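Local coordinates for protein peptidase, M20/M25/M40 family (Staphylococcus aureus, PDB 4EWT) that probably hydrolyses the amide bond of N-acylated amino acids, as a manganese-binding amidohydrolase of the M20 peptidase family, at residues V222-L227 with T269-I274; V234-F240 with E254-R260; G261-K267 with D295-A299. One frame throughout, in Å; residues are numbered along the deposited sequence.

Contact 1 (V222-L227 with T269-I274); sequences VVSRRL and TIEKEI. With PE7 (1-deoxy-1-thio-heptaethylene glycol), chain L.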
loop_
_atom_site.group_PDB
_atom_site.type_symbol
_atom_site.label_atom_id
_atom_site.label_comp_id
_atom_site.label_asym_id
_atom_site.label_seq_id
_atom_site.Cartn_x
_atom_site.Cartn_y
_atom_site.Cartn_z
ATOM N N VAL A 222 8.972 -4.938 -6.957
ATOM C CA VAL A 222 10.239 -5.481 -7.481
ATOM C C VAL A 222 9.986 -6.725 -8.336
ATOM O O VAL A 222 10.381 -6.790 -9.508
ATOM C CB VAL A 222 11.249 -5.785 -6.361
ATOM C CG1 VAL A 222 12.517 -6.429 -6.930
ATOM C CG2 VAL A 222 11.580 -4.495 -5.597
ATOM N N VAL A 223 9.279 -7.701 -7.767
ATOM C CA VAL A 223 8.940 -8.878 -8.545
ATOM C C VAL A 223 7.844 -8.534 -9.560
ATOM O O VAL A 223 7.884 -9.002 -10.706
ATOM C CB VAL A 223 8.612 -10.120 -7.646
ATOM C CG1 VAL A 223 8.015 -11.257 -8.460
ATOM C CG2 VAL A 223 9.898 -10.629 -6.940
ATOM N N SER A 224 6.882 -7.699 -9.183
ATOM C CA SER A 224 5.664 -7.620 -10.002
ATOM C C SER A 224 5.773 -6.648 -11.172
ATOM O O SER A 224 4.961 -6.713 -12.108
ATOM C CB SER A 224 4.440 -7.262 -9.138
ATOM O OG SER A 224 4.381 -5.861 -8.944
ATOM N N ARG A 225 6.753 -5.768 -11.135
ATOM C CA ARG A 225 6.939 -4.718 -12.105
ATOM C C ARG A 225 8.362 -4.667 -12.686
ATOM O O ARG A 225 8.533 -4.565 -13.850
ATOM C CB ARG A 225 6.465 -3.365 -11.580
ATOM C CG ARG A 225 5.042 -3.241 -11.234
ATOM C CD ARG A 225 4.214 -3.011 -12.424
ATOM N NE ARG A 225 3.873 -4.217 -13.109
ATOM C CZ ARG A 225 3.203 -4.301 -14.236
ATOM N NH1 ARG A 225 2.803 -3.252 -14.869
ATOM N NH2 ARG A 225 2.960 -5.448 -14.741
ATOM N N ARG A 226 9.350 -4.783 -11.832
ATOM C CA ARG A 226 10.747 -4.512 -12.206
ATOM C C ARG A 226 11.440 -5.683 -12.909
ATOM O O ARG A 226 12.431 -5.492 -13.625
ATOM C CB ARG A 226 11.546 -4.115 -10.962
ATOM C CG ARG A 226 11.064 -2.823 -10.325
ATOM C CD ARG A 226 11.101 -1.686 -11.327
ATOM N NE ARG A 226 11.019 -0.384 -10.671
ATOM C CZ ARG A 226 10.426 0.680 -11.197
ATOM N NH1 ARG A 226 9.829 0.579 -12.374
ATOM N NH2 ARG A 226 10.415 1.834 -10.534
ATOM N N LEU A 227 10.937 -6.891 -12.686
ATOM C CA LEU A 227 11.466 -8.067 -13.356
ATOM C C LEU A 227 10.602 -8.401 -14.553
ATOM O O LEU A 227 9.392 -8.184 -14.540
ATOM C CB LEU A 227 11.512 -9.285 -12.419
ATOM C CG LEU A 227 12.389 -9.203 -11.176
ATOM C CD1 LEU A 227 12.311 -10.527 -10.409
ATOM C CD2 LEU A 227 13.842 -8.862 -11.553
ATOM N N THR A 269 19.476 -6.839 -10.758
ATOM C CA THR A 269 18.266 -6.012 -10.821
ATOM C C THR A 269 17.520 -5.907 -9.469
ATOM O O THR A 269 17.130 -4.809 -9.059
ATOM C CB THR A 269 17.315 -6.540 -11.890
ATOM O OG1 THR A 269 17.919 -6.347 -13.169
ATOM C CG2 THR A 269 15.946 -5.825 -11.841
ATOM N N ILE A 270 17.346 -7.039 -8.785
ATOM C CA ILE A 270 16.643 -7.066 -7.494
ATOM C C ILE A 270 17.376 -6.223 -6.445
ATOM O O ILE A 270 16.773 -5.473 -5.686
ATOM C CB ILE A 270 16.435 -8.526 -6.965
ATOM C CG1 ILE A 270 15.406 -9.263 -7.825
ATOM C CG2 ILE A 270 15.943 -8.521 -5.513
ATOM C CD1 ILE A 270 15.246 -10.777 -7.494
ATOM N N GLU A 271 18.688 -6.342 -6.431
ATOM C CA GLU A 271 19.486 -5.616 -5.481
ATOM C C GLU A 271 19.397 -4.109 -5.759
ATOM O O GLU A 271 19.299 -3.313 -4.829
ATOM C CB GLU A 271 20.942 -6.079 -5.550
ATOM C CG GLU A 271 21.832 -5.282 -4.629
ATOM C CD GLU A 271 23.268 -5.772 -4.605
ATOM O OE1 GLU A 271 23.594 -6.804 -5.241
ATOM O OE2 GLU A 271 24.065 -5.114 -3.916
ATOM N N LYS A 272 19.447 -3.744 -7.038
ATOM C CA LYS A 272 19.321 -2.352 -7.450
ATOM C C LYS A 272 17.964 -1.770 -7.056
ATOM O O LYS A 272 17.886 -0.657 -6.540
ATOM C CB LYS A 272 19.561 -2.218 -8.962
ATOM C CG LYS A 272 19.232 -0.828 -9.547
ATOM C CD LYS A 272 19.517 -0.783 -11.055
ATOM C CE LYS A 272 18.887 0.465 -11.673
ATOM N NZ LYS A 272 19.246 0.637 -13.120
ATOM N N GLU A 273 16.899 -2.533 -7.303
ATOM C CA GLU A 273 15.543 -2.066 -7.018
ATOM C C GLU A 273 15.176 -2.007 -5.526
ATOM O O GLU A 273 14.415 -1.133 -5.112
ATOM C CB GLU A 273 14.507 -2.851 -7.865
ATOM C CG GLU A 273 14.677 -2.596 -9.394
ATOM C CD GLU A 273 14.591 -1.106 -9.774
ATOM O OE1 GLU A 273 13.892 -0.358 -9.066
ATOM O OE2 GLU A 273 15.211 -0.670 -10.780
ATOM N N ILE A 274 15.733 -2.920 -4.726
ATOM C CA ILE A 274 15.520 -2.910 -3.277
ATOM C C ILE A 274 16.291 -1.742 -2.677
ATOM O O ILE A 274 15.794 -1.066 -1.779
ATOM C CB ILE A 274 15.976 -4.245 -2.615
ATOM C CG1 ILE A 274 14.965 -5.341 -2.923
ATOM C CG2 ILE A 274 16.202 -4.089 -1.060
ATOM C CD1 ILE A 274 15.380 -6.734 -2.448
HETATM S S1 PE7 L . 12.417 2.968 -25.262
HETATM C C2 PE7 L . 13.154 4.408 -26.125
HETATM C C3 PE7 L . 12.885 5.726 -25.402
HETATM O O4 PE7 L . 13.636 5.770 -24.171
HETATM C C5 PE7 L . 13.809 7.128 -23.753
HETATM C C6 PE7 L . 13.298 7.275 -22.334
HETATM O O7 PE7 L . 14.266 6.607 -21.522
HETATM C C8 PE7 L . 13.791 6.564 -20.171
HETATM C C9 PE7 L . 14.736 5.798 -19.261
HETATM O O10 PE7 L . 15.305 4.709 -19.950
HETATM C C11 PE7 L . 15.533 3.637 -19.043
HETATM C C12 PE7 L . 14.885 2.343 -19.487
HETATM O O13 PE7 L . 14.275 1.790 -18.310
HETATM C C14 PE7 L . 13.591 0.567 -18.555
HETATM C C15 PE7 L . 12.570 0.477 -17.434
HETATM O O16 PE7 L . 13.257 0.752 -16.231
HETATM C C17 PE7 L . 12.374 0.669 -15.118
HETATM C C18 PE7 L . 13.077 1.361 -13.974
HETATM O O19 PE7 L . 12.761 2.742 -14.133
HETATM C C20 PE7 L . 13.140 3.448 -12.948
HETATM C C21 PE7 L . 13.716 4.835 -13.274
HETATM O O22 PE7 L . 14.539 4.798 -14.448
#
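Segments 222-226 and 269-274 are helical and cross at 101°, their axes 10.8 Å apart, with Val222 and Glu273 the pair whose backbones come closest. They belong to the two helices that cover one face of the antiparallel sheet in the lid, or dimerisation, domain of the M20 fold. The side toward the sheet is apolar. Val222 has CG1 anti to its backbone N (chi1 176°), which carries it across Ile270 at about a right angle, with CG1 to CG1 at 4.1 Å. Its other methyl, CG2, rests on the CB of Glu273. Leu227 runs past Thr269 in the opposite direction, and Leu227 CD2 is 3.7 Å from Thr269 CG2. Ile270 continues onto Val235 and Val259 of the sheet.

Arg226 and Glu273 add a polar part. Both chains bend at chi2, and Arg226 CG and Glu273 CG are 3.7 Å apart. Beyond that, Arg226 NE gives Glu273 OE1 a weak salt-bridge bond of 3.3 Å, bent to 130°. Each has a stronger partner: Asn206 of a second subunit for Arg226, Arg276 for Glu273. The polyether lies over one guanidinium face, its C18 at 3.7 Å from Arg226 NH1.

Contact 2 (V234-F240 with E254-R260); sequences VVTIGSF and EIEGDVR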
loop_
_atom_site.group_PDB
_atom_site.type_symbol
_atom_site.label_atom_id
_atom_site.label_comp_id
_atom_site.label_asym_id
_atom_site.label_seq_id
_atom_site.Cartn_x
_atom_site.Cartn_y
_atom_site.Cartn_z
ATOM N N VAL A 234 12.561 -13.856 -6.451
ATOM C CA VAL A 234 11.762 -13.943 -5.229
ATOM C C VAL A 234 12.316 -12.930 -4.252
ATOM O O VAL A 234 13.539 -12.846 -4.072
ATOM C CB VAL A 234 11.860 -15.323 -4.503
ATOM C CG1 VAL A 234 10.733 -15.474 -3.439
ATOM C CG2 VAL A 234 11.812 -16.458 -5.456
ATOM N N VAL A 235 11.419 -12.168 -3.632
ATOM C CA VAL A 235 11.787 -11.253 -2.564
ATOM C C VAL A 235 10.844 -11.528 -1.422
ATOM O O VAL A 235 9.622 -11.261 -1.515
ATOM C CB VAL A 235 11.735 -9.760 -3.020
ATOM C CG1 VAL A 235 12.129 -8.847 -1.884
ATOM C CG2 VAL A 235 12.677 -9.529 -4.215
ATOM N N THR A 236 11.397 -12.129 -0.368
ATOM C CA THR A 236 10.633 -12.467 0.841
ATOM C C THR A 236 11.117 -11.655 2.048
ATOM O O THR A 236 12.332 -11.586 2.306
ATOM C CB THR A 236 10.727 -13.972 1.161
ATOM O OG1 THR A 236 9.905 -14.699 0.248
ATOM C CG2 THR A 236 10.221 -14.270 2.582
ATOM N N ILE A 237 10.184 -11.026 2.770
ATOM C CA ILE A 237 10.492 -10.455 4.077
ATOM C C ILE A 237 10.060 -11.487 5.093
ATOM O O ILE A 237 8.873 -11.626 5.363
ATOM C CB ILE A 237 9.762 -9.124 4.387
ATOM C CG1 ILE A 237 10.128 -8.033 3.381
ATOM C CG2 ILE A 237 10.105 -8.647 5.809
ATOM C CD1 ILE A 237 11.642 -7.725 3.311
ATOM N N GLY A 238 11.030 -12.216 5.646
ATOM C CA GLY A 238 10.753 -13.235 6.631
ATOM C C GLY A 238 10.720 -12.736 8.063
ATOM O O GLY A 238 10.207 -13.423 8.949
ATOM N N SER A 239 11.249 -11.538 8.301
ATOM C CA SER A 239 11.291 -11.000 9.663
ATOM C C SER A 239 10.973 -9.506 9.644
ATOM O O SER A 239 11.681 -8.718 9.016
ATOM C CB SER A 239 12.653 -11.270 10.294
ATOM O OG SER A 239 12.635 -10.998 11.670
ATOM N N PHE A 240 9.856 -9.136 10.276
ATOM C CA PHE A 240 9.513 -7.731 10.462
ATOM C C PHE A 240 9.499 -7.574 11.984
ATOM O O PHE A 240 8.499 -7.882 12.643
ATOM C CB PHE A 240 8.143 -7.450 9.820
ATOM C CG PHE A 240 7.730 -5.971 9.791
ATOM C CD1 PHE A 240 7.410 -5.361 8.596
ATOM C CD2 PHE A 240 7.595 -5.231 10.956
ATOM C CE1 PHE A 240 7.002 -4.014 8.550
ATOM C CE2 PHE A 240 7.202 -3.877 10.926
ATOM C CZ PHE A 240 6.902 -3.277 9.725
ATOM N N GLU A 254 13.217 -3.526 12.574
ATOM C CA GLU A 254 14.218 -4.268 11.849
ATOM C C GLU A 254 13.598 -5.260 10.934
ATOM O O GLU A 254 12.864 -6.092 11.328
ATOM C CB GLU A 254 15.172 -5.029 12.736
ATOM C CG GLU A 254 15.785 -4.261 13.771
ATOM C CD GLU A 254 17.065 -3.654 13.398
ATOM O OE1 GLU A 254 17.538 -3.829 12.278
ATOM O OE2 GLU A 254 17.587 -2.959 14.251
ATOM N N ILE A 255 13.940 -5.131 9.688
ATOM C CA ILE A 255 13.430 -5.999 8.655
ATOM C C ILE A 255 14.550 -6.898 8.148
ATOM O O ILE A 255 15.661 -6.438 7.908
ATOM C CB ILE A 255 12.800 -5.188 7.504
ATOM C CG1 ILE A 255 11.397 -4.698 7.913
ATOM C CG2 ILE A 255 12.775 -6.007 6.203
ATOM C CD1 ILE A 255 10.980 -3.398 7.201
ATOM N N GLU A 256 14.258 -8.189 8.015
ATOM C CA GLU A 256 15.200 -9.095 7.395
ATOM C C GLU A 256 14.530 -9.828 6.251
ATOM O O GLU A 256 13.378 -10.284 6.365
ATOM C CB GLU A 256 15.772 -10.078 8.412
ATOM C CG GLU A 256 16.664 -9.436 9.465
ATOM C CD GLU A 256 17.235 -10.448 10.441
ATOM O OE1 GLU A 256 16.771 -11.606 10.426
ATOM O OE2 GLU A 256 18.146 -10.091 11.227
ATOM N N GLY A 257 15.253 -9.943 5.142
ATOM C CA GLY A 257 14.716 -10.638 3.978
ATOM C C GLY A 257 15.710 -11.463 3.187
ATOM O O GLY A 257 16.929 -11.423 3.419
ATOM N N ASP A 258 15.176 -12.236 2.256
ATOM C CA ASP A 258 16.019 -12.960 1.334
ATOM C C ASP A 258 15.477 -12.935 -0.078
ATOM O O ASP A 258 14.289 -12.701 -0.319
ATOM C CB ASP A 258 16.347 -14.372 1.829
ATOM C CG ASP A 258 15.322 -15.383 1.436
ATOM O OD1 ASP A 258 14.197 -15.309 1.973
ATOM O OD2 ASP A 258 15.644 -16.263 0.592
ATOM N N VAL A 259 16.402 -13.169 -0.989
ATOM C CA VAL A 259 16.276 -12.857 -2.388
ATOM C C VAL A 259 16.777 -14.068 -3.153
ATOM O O VAL A 259 17.813 -14.649 -2.803
ATOM C CB VAL A 259 17.154 -11.622 -2.733
ATOM C CG1 VAL A 259 17.463 -11.562 -4.216
ATOM C CG2 VAL A 259 16.489 -10.304 -2.231
ATOM N N ARG A 260 16.013 -14.476 -4.162
ATOM C CA ARG A 260 16.477 -15.466 -5.122
ATOM C C ARG A 260 16.345 -14.890 -6.516
ATOM O O ARG A 260 15.351 -14.232 -6.838
ATOM C CB ARG A 260 15.653 -16.751 -5.087
ATOM C CG ARG A 260 15.279 -17.266 -3.736
ATOM C CD ARG A 260 16.310 -18.177 -3.120
ATOM N NE ARG A 260 15.943 -18.339 -1.720
ATOM C CZ ARG A 260 16.351 -19.313 -0.920
ATOM N NH1 ARG A 260 17.161 -20.264 -1.369
ATOM N NH2 ARG A 260 15.924 -19.334 0.337
HETATM O O HOH W 1 14.010 -8.751 11.892
HETATM O O HOH W 2 15.095 -12.538 13.011
#
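Ile237 and Ile255 meet at the apolar centre of this beta hairpin. Ile237 CD1 folds back toward the neighbouring strand (chi2 -58°) and comes within 3.5 Å of Ile255 CG2. Ile255 also serves Phe240: its CG1 lies over one face of the ring, 4.1 Å from Phe240 CD1. Val235 and Val259 extend this face and are covered by helix 264-285, while helix 208-226 covers Ile237 and Phe240. At Gly257, which has no side chain, the strands come close: Gly257 CA is 3.1 Å from Thr236 O.

The strands are antiparallel. Val234 with Arg260 and Thr236 with Asp258 are hydrogen-bonded pairs. A classic beta bulge follows, where Gly238 and Ser239 both face Glu256. Glu256 O takes a weak bond from Gly238 N and a straighter one from Ser239 N. Pairing then resumes, with Glu256 N bonded to Ser239 O at 2.8 Å.

The opposite face is mostly polar, with Val234 against the aliphatic part of Arg260. Asp258 CG sits between its backbone N and carbonyl carbon (chi1 87°). This sets Asp258 OD1 beside Thr236 CB at 3.8 Å. Arg260 NE and NH2 form a salt bridge with Asp258 OD2 through weak bonds, 3.1 Å each. Ser239 OG accepts from one water at 2.6 Å, which also donates to Glu254 O, and donates to a second, which bridges to Glu256 OE1. The chemistry implies an apolar face packed under the helices and a mixed subunit interface: Thr236 OG1 bonds to Arg225 of a third subunit, Ser239 OG to Gly244 N of a fourth, and Phe240 stacks on Phe240 of the fourth.

Contact 3 (G261-K267 with D295-A299); sequences GLTDATK and DDYPA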
loop_
_atom_site.group_PDB
_atom_site.type_symbol
_atom_site.label_atom_id
_atom_site.label_comp_id
_atom_site.label_asym_id
_atom_site.label_seq_id
_atom_site.Cartn_x
_atom_site.Cartn_y
_atom_site.Cartn_z
ATOM N N GLY A 261 17.344 -15.171 -7.349
ATOM C CA GLY A 261 17.282 -14.836 -8.773
ATOM C C GLY A 261 17.882 -16.002 -9.526
ATOM O O GLY A 261 18.938 -16.502 -9.142
ATOM N N LEU A 262 17.220 -16.435 -10.594
ATOM C CA LEU A 262 17.707 -17.580 -11.354
ATOM C C LEU A 262 18.942 -17.231 -12.213
ATOM O O LEU A 262 19.750 -18.108 -12.535
ATOM C CB LEU A 262 16.574 -18.193 -12.204
ATOM C CG LEU A 262 16.913 -19.378 -13.124
ATOM C CD1 LEU A 262 17.403 -20.585 -12.313
ATOM C CD2 LEU A 262 15.710 -19.739 -14.008
ATOM N N THR A 263 19.103 -15.963 -12.574
ATOM C CA THR A 263 20.332 -15.544 -13.254
ATOM C C THR A 263 21.039 -14.476 -12.411
ATOM O O THR A 263 20.422 -13.891 -11.518
ATOM C CB THR A 263 20.061 -15.001 -14.669
ATOM O OG1 THR A 263 19.478 -13.700 -14.579
ATOM C CG2 THR A 263 19.121 -15.926 -15.467
ATOM N N ASP A 264 22.316 -14.232 -12.690
ATOM C CA ASP A 264 23.052 -13.126 -12.086
ATOM C C ASP A 264 22.452 -11.759 -12.415
ATOM O O ASP A 264 22.432 -10.880 -11.563
ATOM C CB ASP A 264 24.505 -13.124 -12.562
ATOM C CG ASP A 264 25.248 -14.384 -12.185
ATOM O OD1 ASP A 264 24.818 -15.097 -11.233
ATOM O OD2 ASP A 264 26.272 -14.650 -12.847
ATOM N N ALA A 265 21.995 -11.572 -13.656
ATOM C CA ALA A 265 21.363 -10.305 -14.045
ATOM C C ALA A 265 20.097 -10.043 -13.200
ATOM O O ALA A 265 19.866 -8.921 -12.750
ATOM C CB ALA A 265 21.048 -10.282 -15.516
ATOM N N THR A 266 19.302 -11.085 -12.979
ATOM C CA THR A 266 18.102 -10.992 -12.135
ATOM C C THR A 266 18.467 -10.624 -10.687
ATOM O O THR A 266 17.828 -9.761 -10.087
ATOM C CB THR A 266 17.280 -12.295 -12.176
ATOM O OG1 THR A 266 16.848 -12.519 -13.522
ATOM C CG2 THR A 266 15.997 -12.201 -11.261
ATOM N N LYS A 267 19.506 -11.251 -10.139
ATOM C CA LYS A 267 19.972 -10.877 -8.802
ATOM C C LYS A 267 20.403 -9.413 -8.737
ATOM O O LYS A 267 20.113 -8.737 -7.756
ATOM C CB LYS A 267 21.100 -11.783 -8.322
ATOM C CG LYS A 267 20.605 -13.127 -7.755
ATOM C CD LYS A 267 21.767 -14.060 -7.399
ATOM C CE LYS A 267 22.443 -13.579 -6.121
ATOM N NZ LYS A 267 23.741 -14.256 -5.888
ATOM N N ASP A 295 25.362 -10.475 -0.709
ATOM C CA ASP A 295 25.290 -11.508 -1.731
ATOM C C ASP A 295 25.664 -12.861 -1.139
ATOM O O ASP A 295 26.473 -12.964 -0.206
ATOM C CB ASP A 295 26.210 -11.191 -2.918
ATOM C CG ASP A 295 25.699 -11.789 -4.216
ATOM O OD1 ASP A 295 24.474 -12.017 -4.316
ATOM O OD2 ASP A 295 26.503 -12.025 -5.147
ATOM N N ASP A 296 25.076 -13.901 -1.695
ATOM C CA ASP A 296 25.305 -15.230 -1.198
ATOM C C ASP A 296 25.373 -16.077 -2.466
ATOM O O ASP A 296 25.626 -15.523 -3.527
ATOM C CB ASP A 296 24.106 -15.645 -0.347
ATOM C CG ASP A 296 24.339 -16.910 0.371
ATOM O OD1 ASP A 296 25.296 -16.964 1.178
ATOM O OD2 ASP A 296 23.573 -17.854 0.109
ATOM N N TYR A 297 25.140 -17.388 -2.388
ATOM C CA TYR A 297 25.438 -18.304 -3.489
ATOM C C TYR A 297 25.031 -17.698 -4.836
ATOM O O TYR A 297 23.972 -17.083 -4.946
ATOM C CB TYR A 297 24.784 -19.689 -3.298
ATOM C CG TYR A 297 25.156 -20.454 -2.028
ATOM C CD1 TYR A 297 26.203 -20.036 -1.198
ATOM C CD2 TYR A 297 24.469 -21.617 -1.671
ATOM C CE1 TYR A 297 26.539 -20.746 -0.041
ATOM C CE2 TYR A 297 24.791 -22.332 -0.514
ATOM C CZ TYR A 297 25.826 -21.896 0.295
ATOM O OH TYR A 297 26.153 -22.598 1.443
ATOM N N PRO A 298 25.892 -17.833 -5.862
ATOM C CA PRO A 298 25.455 -17.414 -7.199
ATOM C C PRO A 298 24.459 -18.423 -7.783
ATOM O O PRO A 298 24.352 -19.549 -7.280
ATOM C CB PRO A 298 26.762 -17.406 -8.015
ATOM C CG PRO A 298 27.689 -18.332 -7.283
ATOM C CD PRO A 298 27.316 -18.212 -5.825
ATOM N N ALA A 299 23.721 -18.019 -8.814
ATOM C CA ALA A 299 22.911 -18.953 -9.592
ATOM C C ALA A 299 23.782 -20.049 -10.210
ATOM O O ALA A 299 24.924 -19.804 -10.606
ATOM C CB ALA A 299 22.149 -18.216 -10.675
#
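This is a loop packed against the start of a helix: Lys267 and Leu262 meet Asp295, Tyr297 and Ala299 where the 295-299 loop joins strands 288-295 and 300-302 of the lid-domain sheet. It lies at the end of that domain closer to the metal-binding domain. The main tie is the ammonium group of Lys267. Its chain runs toward the loop and bends at chi3 (74°), which turns NZ into the curve of the backbone. Lys267 NZ forms a salt bridge with Asp295 OD1 at 2.8 Å. The carboxylate is met on its syn side, with NZ 30° out of its plane. A second bond goes from Lys267 NZ to Tyr297 O at 3.0 Å, from above the carbonyl plane. A third, from Lys267 NZ to Asp296 O at 3.3 Å, is weak, and so is a further one to Arg185 O. A lysine held by one carboxylate and several carbonyls in a buried place probably keeps its charge.

Ala299 makes the other half of the contact. Its CB points at the 261-263 segment between the strand and the helix and packs tightly on it, 3.0 Å from Leu262 O. Ala299 CB also lies 4.1 Å from Thr263 CA. Thr263 holds the N-cap position of the helix, and Thr263 O accepts the backbone bond of Lys267 N. Asp264, in the first turn, brings OD1 alongside the loop, 3.9 Å from Ala299 N.

Around the contact, Arg185 of strand 179-193 pairs with Asp296 in a salt bridge and with the Tyr297 ring as a cation-pi partner. Tyr297 OH bonds to Glu138 O. Pro298 rests on helix 335-341, and Tyr180 of strand 179-193 covers Thr263, Asp264 and Ala299.

In the fold
The three contacts describe one lid domain: contact 1 joins its helices, contact 2 is the hairpin beneath them, and contact 3 closes the end nearer the metals. Contacts 1 and 2 have centres about 13 Å apart. Ile270 is shared between them, with its CG2 at 3.7 Å from Val235 CG2 and its CD1 at 3.5 Å from Arg260 O. Contacts 1 and 3 both use helix 264-285 and touch where Leu227 CD2 meets Thr266 CG2 at 4.0 Å. Segment 261-267 follows segment 254-260 directly, at the end of strand 248-261. The Tyr297 and Arg260 side chains lie about 8 and 9 Å from a bound manganese, whereas the polyether touches contact 1.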